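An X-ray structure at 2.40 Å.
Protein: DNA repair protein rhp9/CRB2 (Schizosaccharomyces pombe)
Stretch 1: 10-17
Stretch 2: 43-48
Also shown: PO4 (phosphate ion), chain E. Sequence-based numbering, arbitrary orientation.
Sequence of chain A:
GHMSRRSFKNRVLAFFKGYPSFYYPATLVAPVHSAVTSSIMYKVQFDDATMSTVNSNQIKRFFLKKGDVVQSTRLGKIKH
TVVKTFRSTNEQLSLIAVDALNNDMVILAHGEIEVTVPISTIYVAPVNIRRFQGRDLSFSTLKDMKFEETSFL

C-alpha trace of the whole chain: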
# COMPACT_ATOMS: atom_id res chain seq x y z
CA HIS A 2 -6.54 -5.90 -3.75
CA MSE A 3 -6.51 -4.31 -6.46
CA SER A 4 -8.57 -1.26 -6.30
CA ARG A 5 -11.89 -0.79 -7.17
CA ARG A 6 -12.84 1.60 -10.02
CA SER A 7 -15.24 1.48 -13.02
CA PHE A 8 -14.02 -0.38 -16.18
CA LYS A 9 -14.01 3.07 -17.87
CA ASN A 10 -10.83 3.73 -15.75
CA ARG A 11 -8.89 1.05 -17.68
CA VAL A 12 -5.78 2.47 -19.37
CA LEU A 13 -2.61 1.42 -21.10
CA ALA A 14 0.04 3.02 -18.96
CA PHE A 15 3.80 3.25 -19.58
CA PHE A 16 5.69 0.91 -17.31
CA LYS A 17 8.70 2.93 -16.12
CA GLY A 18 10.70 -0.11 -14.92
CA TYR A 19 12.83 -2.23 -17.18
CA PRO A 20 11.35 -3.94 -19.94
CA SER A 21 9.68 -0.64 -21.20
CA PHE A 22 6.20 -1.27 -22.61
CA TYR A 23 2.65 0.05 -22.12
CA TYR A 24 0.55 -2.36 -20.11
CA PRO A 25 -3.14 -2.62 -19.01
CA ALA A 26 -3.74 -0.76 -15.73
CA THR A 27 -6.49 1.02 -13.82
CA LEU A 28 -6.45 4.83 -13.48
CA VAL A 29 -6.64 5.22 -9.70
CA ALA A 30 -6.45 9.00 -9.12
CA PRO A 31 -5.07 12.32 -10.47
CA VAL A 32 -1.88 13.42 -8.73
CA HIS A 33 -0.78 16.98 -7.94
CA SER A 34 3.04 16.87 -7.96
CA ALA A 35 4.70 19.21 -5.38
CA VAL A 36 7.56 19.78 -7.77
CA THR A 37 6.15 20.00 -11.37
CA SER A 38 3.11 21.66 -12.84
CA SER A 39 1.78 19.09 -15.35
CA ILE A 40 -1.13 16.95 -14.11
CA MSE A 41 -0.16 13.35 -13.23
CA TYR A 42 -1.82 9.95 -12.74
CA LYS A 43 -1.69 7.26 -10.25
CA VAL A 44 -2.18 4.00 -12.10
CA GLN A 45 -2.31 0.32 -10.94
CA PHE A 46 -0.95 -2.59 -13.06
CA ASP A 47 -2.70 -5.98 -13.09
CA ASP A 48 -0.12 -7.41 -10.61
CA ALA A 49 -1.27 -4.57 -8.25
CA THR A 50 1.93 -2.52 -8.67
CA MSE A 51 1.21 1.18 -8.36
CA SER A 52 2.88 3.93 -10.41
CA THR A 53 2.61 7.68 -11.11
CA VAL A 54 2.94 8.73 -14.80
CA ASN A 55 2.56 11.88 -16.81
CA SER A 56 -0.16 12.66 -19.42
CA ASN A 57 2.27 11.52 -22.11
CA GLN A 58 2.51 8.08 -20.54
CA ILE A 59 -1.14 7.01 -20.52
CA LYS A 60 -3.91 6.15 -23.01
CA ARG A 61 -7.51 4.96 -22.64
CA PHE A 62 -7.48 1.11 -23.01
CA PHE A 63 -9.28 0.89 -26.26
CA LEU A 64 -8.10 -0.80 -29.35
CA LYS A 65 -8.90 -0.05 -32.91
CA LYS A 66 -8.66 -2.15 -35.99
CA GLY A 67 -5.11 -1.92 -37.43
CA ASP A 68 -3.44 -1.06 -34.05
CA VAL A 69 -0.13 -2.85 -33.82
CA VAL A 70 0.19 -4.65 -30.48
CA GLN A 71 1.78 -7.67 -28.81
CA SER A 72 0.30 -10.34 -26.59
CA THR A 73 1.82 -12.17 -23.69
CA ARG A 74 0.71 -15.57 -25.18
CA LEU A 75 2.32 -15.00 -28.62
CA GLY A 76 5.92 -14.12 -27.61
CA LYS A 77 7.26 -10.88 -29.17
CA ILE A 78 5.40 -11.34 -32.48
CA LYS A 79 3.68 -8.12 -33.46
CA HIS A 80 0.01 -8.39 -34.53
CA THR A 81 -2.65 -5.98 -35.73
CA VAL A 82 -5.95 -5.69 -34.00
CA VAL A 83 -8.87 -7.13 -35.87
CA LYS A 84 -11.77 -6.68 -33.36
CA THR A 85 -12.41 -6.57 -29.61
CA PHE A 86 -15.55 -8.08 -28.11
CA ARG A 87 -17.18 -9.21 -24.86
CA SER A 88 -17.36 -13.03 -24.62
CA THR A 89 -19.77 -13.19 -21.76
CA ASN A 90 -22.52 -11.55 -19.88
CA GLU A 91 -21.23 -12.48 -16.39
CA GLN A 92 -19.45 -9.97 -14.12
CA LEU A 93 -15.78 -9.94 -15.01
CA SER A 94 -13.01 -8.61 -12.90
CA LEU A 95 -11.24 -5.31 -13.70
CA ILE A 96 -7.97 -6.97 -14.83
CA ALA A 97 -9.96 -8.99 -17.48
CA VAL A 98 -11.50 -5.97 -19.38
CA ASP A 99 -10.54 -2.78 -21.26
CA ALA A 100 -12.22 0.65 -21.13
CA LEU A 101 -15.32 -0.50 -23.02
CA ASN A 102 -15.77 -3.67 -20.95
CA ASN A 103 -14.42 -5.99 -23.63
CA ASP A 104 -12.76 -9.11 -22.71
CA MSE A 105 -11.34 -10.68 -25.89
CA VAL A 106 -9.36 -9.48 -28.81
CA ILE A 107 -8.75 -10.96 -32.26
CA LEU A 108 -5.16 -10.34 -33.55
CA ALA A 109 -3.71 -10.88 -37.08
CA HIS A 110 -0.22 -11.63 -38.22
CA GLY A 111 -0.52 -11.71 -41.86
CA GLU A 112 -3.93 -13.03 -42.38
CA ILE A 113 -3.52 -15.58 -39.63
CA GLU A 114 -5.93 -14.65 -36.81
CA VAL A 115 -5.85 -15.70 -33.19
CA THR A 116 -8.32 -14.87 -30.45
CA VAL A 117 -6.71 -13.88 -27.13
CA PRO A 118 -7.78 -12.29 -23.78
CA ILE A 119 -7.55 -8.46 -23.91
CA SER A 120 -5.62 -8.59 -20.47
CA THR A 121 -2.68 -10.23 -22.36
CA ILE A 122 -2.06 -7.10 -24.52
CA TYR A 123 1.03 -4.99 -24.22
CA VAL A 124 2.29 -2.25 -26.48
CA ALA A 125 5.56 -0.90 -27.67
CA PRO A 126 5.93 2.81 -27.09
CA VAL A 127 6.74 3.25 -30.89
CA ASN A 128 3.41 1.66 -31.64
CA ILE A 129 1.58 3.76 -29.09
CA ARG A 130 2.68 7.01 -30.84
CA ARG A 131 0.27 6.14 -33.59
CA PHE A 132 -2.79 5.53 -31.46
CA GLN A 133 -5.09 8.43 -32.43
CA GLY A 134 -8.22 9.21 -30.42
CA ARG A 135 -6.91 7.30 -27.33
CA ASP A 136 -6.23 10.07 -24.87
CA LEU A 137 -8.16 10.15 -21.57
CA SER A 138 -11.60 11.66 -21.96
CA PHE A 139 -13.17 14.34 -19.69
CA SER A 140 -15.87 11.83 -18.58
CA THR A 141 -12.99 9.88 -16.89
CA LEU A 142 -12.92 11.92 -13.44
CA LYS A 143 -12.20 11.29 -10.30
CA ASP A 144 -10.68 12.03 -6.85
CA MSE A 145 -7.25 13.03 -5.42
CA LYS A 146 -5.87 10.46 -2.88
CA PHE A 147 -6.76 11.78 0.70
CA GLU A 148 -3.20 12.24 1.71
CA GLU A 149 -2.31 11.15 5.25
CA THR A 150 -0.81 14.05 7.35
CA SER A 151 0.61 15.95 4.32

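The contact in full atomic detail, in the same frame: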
# COMPACT_ATOMS: atom_id res chain seq x y z
N ASN A 10 -12.20 3.44 -16.21
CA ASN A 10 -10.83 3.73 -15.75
C ASN A 10 -9.66 2.84 -16.27
O ASN A 10 -8.49 3.10 -15.92
CB ASN A 10 -10.73 3.71 -14.23
CG ASN A 10 -11.52 4.84 -13.60
OD1 ASN A 10 -12.67 5.04 -13.95
ND2 ASN A 10 -10.88 5.62 -12.69
N ARG A 11 -9.96 1.84 -17.08
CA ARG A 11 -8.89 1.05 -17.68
C ARG A 11 -8.06 1.83 -18.71
O ARG A 11 -8.61 2.44 -19.66
CB ARG A 11 -9.46 -0.24 -18.29
CG ARG A 11 -10.16 -1.16 -17.26
CD ARG A 11 -9.13 -1.76 -16.26
NE ARG A 11 -8.34 -2.79 -16.89
CZ ARG A 11 -7.25 -3.30 -16.34
NH1 ARG A 11 -6.83 -2.79 -15.22
NH2 ARG A 11 -6.56 -4.29 -16.93
N VAL A 12 -6.74 1.76 -18.54
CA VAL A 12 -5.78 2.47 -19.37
C VAL A 12 -4.70 1.50 -19.83
O VAL A 12 -4.63 0.36 -19.32
CB VAL A 12 -5.13 3.75 -18.63
CG1 VAL A 12 -6.26 4.83 -18.41
CG2 VAL A 12 -4.48 3.40 -17.21
N LEU A 13 -3.89 1.96 -20.78
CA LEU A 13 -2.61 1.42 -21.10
C LEU A 13 -1.62 2.48 -20.57
O LEU A 13 -1.67 3.66 -20.95
CB LEU A 13 -2.50 1.22 -22.62
CG LEU A 13 -3.32 0.04 -23.19
CD1 LEU A 13 -3.57 0.16 -24.72
CD2 LEU A 13 -2.68 -1.37 -22.89
N ALA A 14 -0.76 2.08 -19.64
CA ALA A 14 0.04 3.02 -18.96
C ALA A 14 1.48 2.58 -19.22
O ALA A 14 1.78 1.38 -19.32
CB ALA A 14 -0.32 3.00 -17.46
N PHE A 15 2.39 3.56 -19.35
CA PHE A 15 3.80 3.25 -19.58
C PHE A 15 4.43 2.70 -18.33
O PHE A 15 4.40 3.37 -17.30
CB PHE A 15 4.53 4.53 -19.94
CG PHE A 15 6.03 4.37 -20.13
CD1 PHE A 15 6.54 3.72 -21.24
CD2 PHE A 15 6.93 4.91 -19.19
CE1 PHE A 15 7.96 3.59 -21.43
CE2 PHE A 15 8.36 4.77 -19.36
CZ PHE A 15 8.86 4.16 -20.51
N PHE A 16 5.00 1.51 -18.42
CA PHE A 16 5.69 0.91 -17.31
C PHE A 16 7.15 1.37 -17.31
O PHE A 16 7.91 1.07 -18.24
CB PHE A 16 5.55 -0.61 -17.32
CG PHE A 16 6.28 -1.29 -16.20
CD1 PHE A 16 5.79 -1.24 -14.90
CD2 PHE A 16 7.50 -1.95 -16.43
CE1 PHE A 16 6.48 -1.87 -13.82
CE2 PHE A 16 8.19 -2.59 -15.38
CZ PHE A 16 7.67 -2.54 -14.06
N LYS A 17 7.49 2.10 -16.25
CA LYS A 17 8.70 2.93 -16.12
C LYS A 17 9.94 2.14 -15.71
O LYS A 17 11.09 2.62 -15.91
CB LYS A 17 8.45 4.10 -15.15
CG LYS A 17 7.83 5.36 -15.85
CD LYS A 17 7.08 6.32 -14.96
CE LYS A 17 7.63 6.35 -13.60
NZ LYS A 17 6.97 7.46 -12.87
N LYS A 43 -2.05 8.45 -10.90
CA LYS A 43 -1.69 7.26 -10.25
C LYS A 43 -2.46 6.14 -11.00
O LYS A 43 -3.67 6.22 -11.21
CB LYS A 43 -1.98 7.25 -8.72
CG LYS A 43 -1.54 5.90 -8.10
CD LYS A 43 -1.06 6.07 -6.72
CE LYS A 43 -1.88 5.20 -5.76
NZ LYS A 43 -1.28 5.23 -4.37
N VAL A 44 -1.71 5.10 -11.31
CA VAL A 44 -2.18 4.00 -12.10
C VAL A 44 -1.77 2.71 -11.36
O VAL A 44 -0.77 2.68 -10.67
CB VAL A 44 -1.52 4.24 -13.49
CG1 VAL A 44 -0.45 3.31 -13.84
CG2 VAL A 44 -2.45 4.87 -14.57
N GLN A 45 -2.60 1.67 -11.48
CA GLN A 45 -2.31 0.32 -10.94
C GLN A 45 -2.21 -0.78 -12.05
O GLN A 45 -3.12 -1.00 -12.79
CB GLN A 45 -3.39 -0.05 -9.93
CG GLN A 45 -2.98 -1.17 -9.04
CD GLN A 45 -4.02 -1.45 -7.94
OE1 GLN A 45 -5.24 -1.31 -8.13
NE2 GLN A 45 -3.53 -1.86 -6.81
N PHE A 46 -1.10 -1.49 -12.13
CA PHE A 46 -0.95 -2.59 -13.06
C PHE A 46 -1.70 -3.83 -12.53
O PHE A 46 -2.20 -3.83 -11.39
CB PHE A 46 0.55 -2.79 -13.29
CG PHE A 46 1.15 -1.64 -14.05
CD1 PHE A 46 0.87 -1.49 -15.44
CD2 PHE A 46 1.87 -0.63 -13.38
CE1 PHE A 46 1.40 -0.41 -16.15
CE2 PHE A 46 2.41 0.49 -14.10
CZ PHE A 46 2.18 0.59 -15.49
N ASP A 47 -1.81 -4.83 -13.36
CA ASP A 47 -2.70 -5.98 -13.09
C ASP A 47 -2.05 -6.90 -12.02
O ASP A 47 -2.76 -7.69 -11.39
CB ASP A 47 -3.10 -6.72 -14.40
CG ASP A 47 -4.09 -5.88 -15.28
OD1 ASP A 47 -4.64 -4.86 -14.76
OD2 ASP A 47 -4.33 -6.21 -16.49
N ASP A 48 -0.74 -6.75 -11.77
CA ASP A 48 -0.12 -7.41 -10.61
C ASP A 48 -0.24 -6.55 -9.33
O ASP A 48 0.43 -6.84 -8.35
CB ASP A 48 1.32 -7.71 -10.85
CG ASP A 48 2.16 -6.45 -11.05
OD1 ASP A 48 1.73 -5.32 -10.72
OD2 ASP A 48 3.31 -6.59 -11.51
P PO4 E . -0.09 3.85 -1.53
O1 PO4 E . -0.46 5.32 -1.59
O2 PO4 E . -0.93 3.12 -0.50
O3 PO4 E . -0.32 3.17 -2.87
O4 PO4 E . 1.37 3.78 -1.15

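How do the two backbones meet? Both stretches contribute a strand, and the two cross almost at right angles, at 96° between their N-to-C directions, and their axes come no nearer than 8.4 Å. The closest pair of CA atoms, those of Ala14 and Val44, lies 7.3 Å apart. At that spacing no backbone hydrogen bonds link the two strands, so side chains carry the contact, helped by a few backbone carbonyl atoms.

What does the start of stretch 2 contribute? Lys43 does not reach stretch 1; its NZ donates a hydrogen bond to O3 of the phosphate ion at 2.7 Å, a pairing of opposite charges with an ion that probably came from the crystallisation liquor. Val44, the next residue, directs its CA-to-CB bond toward stretch 1 and sits at the crossing. CG2 of Val44 lies 3.6 Å from CG2 of Val12, and the CB of Ala14 packs against both Val44 methyls, closest to CG1 at 3.6 Å. Ala14 also points toward its partner strand. These are buried apolar contacts, held by close packing and the exclusion of water. Gln45 then points sideways and makes no contact with stretch 1.

Why does Phe46 have the largest share of the contact? Its CA-to-CB bond points sideways, but with chi1 in the m rotamer the ring comes nearer to stretch 1 and touches three successive residues. CZ of Phe46 packs 4.0 Å from CB of Ala14. The ring edge faces backbone oxygens, with CE1 of Phe46 3.7 Å from O of Ala14 and CZ of Phe46 4.0 Å from O of Phe15; the slightly positive rim of an aromatic ring suits such neighbours. Over one face stands Phe16, its CD1 3.9 Å from CE2 of Phe46. The ring planes meet at 87°, so the edge of Phe16 points into the face of Phe46, where its C-H groups approach the electron-rich ring.

How does the contact end in a charged pair? Asp47 and Arg11 both have sideways CA-to-CB bonds, yet the ends of their side chains converge in a salt bridge. NH1 and NH2 of Arg11 each donate a hydrogen bond to OD1 of Asp47 at 3.0 Å, and NH2 of Arg11 also donates to OD2 of Asp47 at 3.0 Å. The carboxylate oxygen OD1 lies at the guanidinium edge, near its plane, where the N-H groups point.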